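Local coordinates for protein argonaute (Methanocaldococcus jannaschii, PDB 5G5S) that cleaves single-stranded target DNA as an endonuclease guided by short single-stranded DNA, and may defend the cell against invading genetic elements, at residues F618-P626 against S633-W641. Numbering follows the deposited sequence.
Sequences FGNDGIFLP and SNPVKLSTW
G622 and F624 pair with L638 and V636 through four backbone hydrogen bonds, which define an antiparallel hairpin; the strand axes run at 156°. G622 N to L638 O and L638 N to G622 O are both 2.8 Å, and F624 N also bonds to V636 O. The straightest bond, V636 N to F624 O, has an N-H...O angle of 177°. Between these two hydrogen-bonded pairs lies the non-hydrogen-bonded pair I623 and K637. The connection between the strands includes residues 627-634, which bind the 5'-phosphorylated end of the guide.

Apolar contacts divide between the faces. With CG anti to its backbone N (chi1 -169°), the F624 ring lies alongside V636, whose CB meets the ring edge at CD2 (3.9 Å), while L638 CD1 approaches CD1 of that ring obliquely. I599 and helix 656-666 pack against this face. On the reverse, I623 CG2 rests 3.8 Å from P635 CB.

Polar side chains meet more loosely. D621 OD2 stays 4.7 Å from K637 NZ; the charged atoms do not touch, so any attraction is probably weak. D621 OD2 is instead hydrogen-bonded to Y605 OH.

The backbone ladder and apolar contacts, densest on the face of F624, V636 and L638, are consistent with a firmly held hairpin within the RNase H-like PIWI sheet.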
ATOM      1  N   PHE A 618      21.024  -5.170  -0.747  1.00 65.51           N
ATOM      2  CA  PHE A 618      21.496  -5.797  -1.976  1.00 65.24           C
ATOM      3  C   PHE A 618      21.667  -4.729  -3.057  1.00 71.67           C
ATOM      4  O   PHE A 618      20.673  -4.145  -3.515  1.00 69.87           O
ATOM      5  CB  PHE A 618      20.565  -6.939  -2.415  1.00 64.90           C
ATOM      6  CG  PHE A 618      21.153  -7.832  -3.480  1.00 66.28           C
ATOM      7  CD1 PHE A 618      22.209  -8.691  -3.188  1.00 69.68           C
ATOM      8  CD2 PHE A 618      20.633  -7.837  -4.769  1.00 67.66           C
ATOM      9  CE1 PHE A 618      22.744  -9.528  -4.170  1.00 72.40           C
ATOM     10  CE2 PHE A 618      21.178  -8.662  -5.755  1.00 72.25           C
ATOM     11  CZ  PHE A 618      22.233  -9.500  -5.450  1.00 72.13           C
ATOM     12  N   GLY A 619      22.931  -4.457  -3.399  1.00 70.47           N
ATOM     13  CA  GLY A 619      23.339  -3.446  -4.373  1.00 70.73           C
ATOM     14  C   GLY A 619      22.646  -2.112  -4.182  1.00 73.38           C
ATOM     15  O   GLY A 619      21.958  -1.624  -5.090  1.00 74.07           O
ATOM     16  N   ASN A 620      22.782  -1.542  -2.974  1.00 67.42           N
ATOM     17  CA  ASN A 620      22.130  -0.282  -2.557  1.00 65.18           C
ATOM     18  C   ASN A 620      20.633  -0.363  -2.185  1.00 63.79           C
ATOM     19  O   ASN A 620      20.097   0.616  -1.682  1.00 62.01           O
ATOM     20  CB  ASN A 620      22.462   0.914  -3.476  1.00 64.58           C
ATOM     21  CG  ASN A 620      23.947   1.124  -3.677  1.00 98.02           C
ATOM     22  OD1 ASN A 620      24.432   1.210  -4.813  1.00 99.40           O
ATOM     23  ND2 ASN A 620      24.712   1.169  -2.585  1.00 86.33           N
ATOM     24  N   ASP A 621      19.963  -1.512  -2.401  1.00 59.90           N
ATOM     25  CA  ASP A 621      18.544  -1.646  -2.019  1.00 58.45           C
ATOM     26  C   ASP A 621      18.408  -2.349  -0.686  1.00 62.27           C
ATOM     27  O   ASP A 621      19.040  -3.372  -0.463  1.00 63.35           O
ATOM     28  CB  ASP A 621      17.723  -2.436  -3.058  1.00 59.86           C
ATOM     29  CG  ASP A 621      17.567  -1.825  -4.435  1.00 68.77           C
ATOM     30  OD1 ASP A 621      17.615  -0.574  -4.545  1.00 71.87           O
ATOM     31  OD2 ASP A 621      17.330  -2.590  -5.395  1.00 69.44           O
ATOM     32  N   GLY A 622      17.552  -1.815   0.169  1.00 58.44           N
ATOM     33  CA  GLY A 622      17.224  -2.415   1.447  1.00 57.45           C
ATOM     34  C   GLY A 622      16.162  -3.467   1.219  1.00 61.59           C
ATOM     35  O   GLY A 622      15.184  -3.220   0.510  1.00 60.13           O
ATOM     36  N   ILE A 623      16.394  -4.674   1.733  1.00 59.86           N
ATOM     37  CA  ILE A 623      15.453  -5.790   1.639  1.00 59.74           C
ATOM     38  C   ILE A 623      14.927  -5.982   3.065  1.00 64.72           C
ATOM     39  O   ILE A 623      15.642  -6.447   3.952  1.00 62.71           O
ATOM     40  CB  ILE A 623      16.053  -7.073   0.998  1.00 62.69           C
ATOM     41  CG1 ILE A 623      16.670  -6.779  -0.392  1.00 61.91           C
ATOM     42  CG2 ILE A 623      14.991  -8.188   0.918  1.00 62.29           C
ATOM     43  CD1 ILE A 623      17.493  -7.969  -0.961  1.00 69.94           C
ATOM     44  N   PHE A 624      13.675  -5.568   3.257  1.00 63.49           N
ATOM     45  CA  PHE A 624      12.945  -5.474   4.512  1.00 63.77           C
ATOM     46  C   PHE A 624      11.862  -6.568   4.624  1.00 67.19           C
ATOM     47  O   PHE A 624      10.949  -6.619   3.801  1.00 64.89           O
ATOM     48  CB  PHE A 624      12.360  -4.040   4.541  1.00 65.34           C
ATOM     49  CG  PHE A 624      11.749  -3.498   5.808  1.00 68.23           C
ATOM     50  CD1 PHE A 624      12.552  -3.057   6.852  1.00 72.32           C
ATOM     51  CD2 PHE A 624      10.371  -3.329   5.916  1.00 69.64           C
ATOM     52  CE1 PHE A 624      11.983  -2.531   8.016  1.00 73.56           C
ATOM     53  CE2 PHE A 624       9.805  -2.799   7.076  1.00 72.64           C
ATOM     54  CZ  PHE A 624      10.612  -2.421   8.125  1.00 71.45           C
ATOM     55  N   LEU A 625      11.994  -7.471   5.627  1.00 65.71           N
ATOM     56  CA  LEU A 625      11.033  -8.550   5.866  1.00 66.49           C
ATOM     57  C   LEU A 625      10.585  -8.509   7.358  1.00 72.10           C
ATOM     58  O   LEU A 625      11.128  -9.236   8.208  1.00 72.50           O
ATOM     59  CB  LEU A 625      11.625  -9.902   5.428  1.00 67.61           C
ATOM     60  CG  LEU A 625      10.660 -11.079   5.246  1.00 72.85           C
ATOM     61  CD1 LEU A 625       9.663 -10.829   4.109  1.00 71.73           C
ATOM     62  CD2 LEU A 625      11.427 -12.368   4.979  1.00 75.28           C
ATOM     63  N   PRO A 626       9.619  -7.604   7.695  1.00 68.42           N
ATOM     64  CA  PRO A 626       9.288  -7.391   9.112  1.00 69.29           C
ATOM     65  C   PRO A 626       8.383  -8.372   9.846  1.00 76.12           C
ATOM     66  O   PRO A 626       8.686  -8.748  10.970  1.00 76.49           O
ATOM     67  CB  PRO A 626       8.701  -5.969   9.124  1.00 69.34           C
ATOM     68  CG  PRO A 626       8.062  -5.822   7.780  1.00 71.81           C
ATOM     69  CD  PRO A 626       8.915  -6.628   6.826  1.00 67.74           C
ATOM     70  N   SER A 633       5.394 -14.759   2.195  1.00 74.00           N
ATOM     71  CA  SER A 633       5.374 -13.310   2.315  1.00 71.07           C
ATOM     72  C   SER A 633       6.398 -12.656   1.400  1.00 71.57           C
ATOM     73  O   SER A 633       7.456 -13.208   1.140  1.00 71.51           O
ATOM     74  CB  SER A 633       5.643 -12.902   3.754  1.00 74.48           C
ATOM     75  OG  SER A 633       6.888 -13.406   4.179  1.00 89.77           O
ATOM     76  N   ASN A 634       6.067 -11.474   0.905  1.00 64.75           N
ATOM     77  CA  ASN A 634       6.958 -10.745   0.024  1.00 62.66           C
ATOM     78  C   ASN A 634       7.691  -9.659   0.781  1.00 65.04           C
ATOM     79  O   ASN A 634       7.108  -8.983   1.618  1.00 65.42           O
ATOM     80  CB  ASN A 634       6.161 -10.092  -1.097  1.00 59.80           C
ATOM     81  CG  ASN A 634       5.576 -11.094  -2.055  1.00 93.82           C
ATOM     82  OD1 ASN A 634       5.879 -12.277  -1.989  1.00102.63           O
ATOM     83  ND2 ASN A 634       4.737 -10.623  -2.960  1.00 83.07           N
ATOM     84  N   PRO A 635       8.973  -9.486   0.494  1.00 58.97           N
ATOM     85  CA  PRO A 635       9.741  -8.414   1.146  1.00 57.27           C
ATOM     86  C   PRO A 635       9.372  -7.016   0.619  1.00 60.82           C
ATOM     87  O   PRO A 635       8.735  -6.870  -0.432  1.00 59.86           O
ATOM     88  CB  PRO A 635      11.198  -8.784   0.847  1.00 58.58           C
ATOM     89  CG  PRO A 635      11.134  -9.572  -0.388  1.00 63.35           C
ATOM     90  CD  PRO A 635       9.822 -10.291  -0.407  1.00 59.84           C
ATOM     91  N   VAL A 636       9.762  -5.996   1.388  1.00 56.92           N
ATOM     92  CA  VAL A 636       9.574  -4.585   1.075  1.00 55.19           C
ATOM     93  C   VAL A 636      10.939  -4.063   0.622  1.00 56.79           C
ATOM     94  O   VAL A 636      11.951  -4.343   1.270  1.00 55.42           O
ATOM     95  CB  VAL A 636       9.037  -3.791   2.305  1.00 57.83           C
ATOM     96  CG1 VAL A 636       8.855  -2.317   1.972  1.00 55.76           C
ATOM     97  CG2 VAL A 636       7.732  -4.389   2.835  1.00 57.98           C
ATOM     98  N   LYS A 637      10.968  -3.322  -0.494  1.00 52.95           N
ATOM     99  CA  LYS A 637      12.202  -2.727  -0.997  1.00 52.25           C
ATOM    100  C   LYS A 637      12.344  -1.285  -0.499  1.00 56.30           C
ATOM    101  O   LYS A 637      11.400  -0.500  -0.586  1.00 55.02           O
ATOM    102  CB  LYS A 637      12.253  -2.771  -2.525  1.00 54.01           C
ATOM    103  CG  LYS A 637      13.609  -2.366  -3.101  1.00 65.50           C
ATOM    104  CD  LYS A 637      13.635  -2.399  -4.626  1.00 71.80           C
ATOM    105  CE  LYS A 637      12.885  -1.260  -5.268  1.00 72.00           C
ATOM    106  NZ  LYS A 637      13.058  -1.275  -6.743  1.00 86.29           N
ATOM    107  N   LEU A 638      13.533  -0.960   0.039  1.00 54.57           N
ATOM    108  CA  LEU A 638      13.914   0.375   0.514  1.00 53.85           C
ATOM    109  C   LEU A 638      14.952   0.911  -0.469  1.00 60.13           C
ATOM    110  O   LEU A 638      15.880   0.198  -0.830  1.00 60.07           O
ATOM    111  CB  LEU A 638      14.459   0.346   1.949  1.00 53.48           C
ATOM    112  CG  LEU A 638      13.653  -0.473   2.959  1.00 57.49           C
ATOM    113  CD1 LEU A 638      14.353  -0.514   4.294  1.00 57.78           C
ATOM    114  CD2 LEU A 638      12.219   0.054   3.117  1.00 56.73           C
ATOM    115  N   SER A 639      14.742   2.123  -0.981  1.00 59.19           N
ATOM    116  CA  SER A 639      15.615   2.670  -2.011  1.00 60.33           C
ATOM    117  C   SER A 639      15.761   4.172  -1.876  1.00 63.57           C
ATOM    118  O   SER A 639      14.870   4.845  -1.348  1.00 62.61           O
ATOM    119  CB  SER A 639      15.022   2.344  -3.382  1.00 64.90           C
ATOM    120  OG  SER A 639      15.828   2.807  -4.448  1.00 80.83           O
ATOM    121  N   THR A 640      16.854   4.697  -2.458  1.00 60.79           N
ATOM    122  CA  THR A 640      17.202   6.114  -2.612  1.00 60.30           C
ATOM    123  C   THR A 640      16.866   7.014  -1.430  1.00 61.49           C
ATOM    124  O   THR A 640      15.948   7.826  -1.477  1.00 59.70           O
ATOM    125  CB  THR A 640      16.872   6.656  -4.031  1.00 68.54           C
ATOM    126  OG1 THR A 640      16.741   8.084  -4.031  1.00 74.44           O
ATOM    127  CG2 THR A 640      15.654   6.050  -4.626  1.00 60.55           C
ATOM    128  N   TRP A 641      17.626   6.834  -0.360  1.00 57.55           N
ATOM    129  CA  TRP A 641      17.526   7.633   0.839  1.00 55.83           C
ATOM    130  C   TRP A 641      18.339   8.899   0.547  1.00 60.19           C
ATOM    131  O   TRP A 641      19.548   8.828   0.287  1.00 61.51           O
ATOM    132  CB  TRP A 641      18.078   6.830   2.022  1.00 54.09           C
ATOM    133  CG  TRP A 641      17.938   7.471   3.374  1.00 54.38           C
ATOM    134  CD1 TRP A 641      17.113   8.508   3.727  1.00 56.63           C
ATOM    135  CD2 TRP A 641      18.643   7.092   4.562  1.00 54.20           C
ATOM    136  NE1 TRP A 641      17.229   8.766   5.073  1.00 56.33           N
ATOM    137  CE2 TRP A 641      18.182   7.924   5.608  1.00 57.94           C
ATOM    138  CE3 TRP A 641      19.635   6.136   4.843  1.00 55.53           C
ATOM    139  CZ2 TRP A 641      18.721   7.865   6.900  1.00 57.06           C
ATOM    140  CZ3 TRP A 641      20.140   6.056   6.130  1.00 57.37           C
ATOM    141  CH2 TRP A 641      19.672   6.903   7.145  1.00 57.97           C
TER